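Local structure of phage terminase large subunit (Thermus phage P7426, 7KS4) at residues F58-F61 and G65-G68. The protein probably acts as the ATP-driven motor and endonuclease of viral DNA packaging, this piece being its N-terminal ATPase domain. Sequence-based numbering, arbitrary orientation.
Sequences FELF and GSQG
Ser-66 carries this contact, its hydroxyl reaching across to the last turns of the helix that holds Glu-59 and Leu-60. OG lies 2.9 Å from the backbone O of Glu-59 and 3.7 Å from CA of Leu-60. A chi1 of 61° turns OG back toward the helix, within range of two of its carbonyls. The hydroxyl hydrogen bonds to the carbonyl O of Arg-63, in the turn joining the segments, and makes a close polar approach to Glu-59 O.

Van der Waals contact is slight. CB of Glu-59 and CD2 of Leu-60 each come to 4.1 Å from the same hydroxyl oxygen, Ser-66 OG, and the two segments bury 136 Å² between them. Although the CB of Leu-60 points away from residues 65-68, its CD2 branch turns back toward them. Glu-59 bends at chi2 (-73°), and its OE2 takes a hydrogen bond from Trp-178 NE1.

Side-chain donors hold the helix end: Leu-60 O accepts from Ser-130 OG and His-114 NE2. This is the tight helix-to-strand turn after the P-loop helix of an ASCE ATPase. Helix 48-62 ends here and strand 67-72 enters the central sheet between strands 126-136 and 150-153, while Leu-60 packs on Phe-132 of strand 126-136, Val-112 of strand 109-115 and Val-89 of helix 75-92.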
loop_
_atom_site.group_PDB
_atom_site.type_symbol
_atom_site.label_atom_id
_atom_site.label_comp_id
_atom_site.label_asym_id
_atom_site.label_seq_id
_atom_site.Cartn_x
_atom_site.Cartn_y
_atom_site.Cartn_z
ATOM N N PHE A 58 -3.391 11.015 -0.839
ATOM C CA PHE A 58 -2.756 11.982 -1.725
ATOM C C PHE A 58 -3.307 11.875 -3.145
ATOM O O PHE A 58 -3.677 12.885 -3.759
ATOM C CB PHE A 58 -1.245 11.779 -1.708
ATOM C CG PHE A 58 -0.505 12.751 -2.572
ATOM C CD1 PHE A 58 -0.380 14.075 -2.188
ATOM C CD2 PHE A 58 0.050 12.346 -3.772
ATOM C CE1 PHE A 58 0.291 14.980 -2.985
ATOM C CE2 PHE A 58 0.723 13.244 -4.570
ATOM C CZ PHE A 58 0.847 14.562 -4.171
ATOM N N GLU A 59 -3.378 10.659 -3.683
ATOM C CA GLU A 59 -3.877 10.487 -5.044
ATOM C C GLU A 59 -5.282 11.056 -5.199
ATOM O O GLU A 59 -5.575 11.736 -6.191
ATOM C CB GLU A 59 -3.866 9.009 -5.431
ATOM C CG GLU A 59 -2.483 8.432 -5.643
ATOM C CD GLU A 59 -1.823 8.910 -6.924
ATOM O OE1 GLU A 59 -2.537 9.188 -7.905
ATOM O OE2 GLU A 59 -0.582 9.005 -6.940
ATOM N N LEU A 60 -6.166 10.793 -4.232
ATOM C CA LEU A 60 -7.566 11.175 -4.396
ATOM C C LEU A 60 -7.732 12.687 -4.469
ATOM O O LEU A 60 -8.614 13.173 -5.186
ATOM C CB LEU A 60 -8.411 10.594 -3.259
ATOM C CG LEU A 60 -8.436 9.058 -3.202
ATOM C CD1 LEU A 60 -9.155 8.581 -1.947
ATOM C CD2 LEU A 60 -9.082 8.459 -4.451
ATOM N N PHE A 61 -6.894 13.443 -3.755
ATOM C CA PHE A 61 -6.978 14.902 -3.745
ATOM C C PHE A 61 -6.060 15.558 -4.764
ATOM O O PHE A 61 -6.432 16.577 -5.359
ATOM C CB PHE A 61 -6.633 15.442 -2.356
ATOM C CG PHE A 61 -7.718 15.246 -1.356
ATOM C CD1 PHE A 61 -8.803 16.103 -1.327
ATOM C CD2 PHE A 61 -7.667 14.204 -0.449
ATOM C CE1 PHE A 61 -9.821 15.930 -0.406
ATOM C CE2 PHE A 61 -8.685 14.026 0.476
ATOM C CZ PHE A 61 -9.764 14.891 0.489
ATOM N N GLY A 65 -10.152 12.721 -10.152
ATOM C CA GLY A 65 -10.558 11.694 -11.080
ATOM C C GLY A 65 -9.741 10.425 -10.995
ATOM O O GLY A 65 -10.042 9.464 -11.715
ATOM N N SER A 66 -8.727 10.388 -10.137
ATOM C CA SER A 66 -7.917 9.189 -9.998
ATOM C C SER A 66 -8.759 8.061 -9.424
ATOM O O SER A 66 -9.673 8.280 -8.623
ATOM C CB SER A 66 -6.710 9.450 -9.100
ATOM O OG SER A 66 -7.116 9.838 -7.795
ATOM N N GLN A 67 -8.450 6.839 -9.853
ATOM C CA GLN A 67 -9.151 5.653 -9.382
ATOM C C GLN A 67 -8.129 4.654 -8.870
ATOM O O GLN A 67 -7.111 4.405 -9.528
ATOM C CB GLN A 67 -10.009 5.030 -10.490
ATOM C CG GLN A 67 -11.164 5.930 -10.936
ATOM C CD GLN A 67 -12.059 5.276 -11.972
ATOM O OE1 GLN A 67 -13.284 5.376 -11.899
ATOM N NE2 GLN A 67 -11.453 4.611 -12.948
ATOM N N GLY A 68 -8.404 4.083 -7.701
ATOM C CA GLY A 68 -7.493 3.129 -7.101
ATOM C C GLY A 68 -8.237 2.119 -6.257
ATOM O O GLY A 68 -9.384 2.328 -5.850
#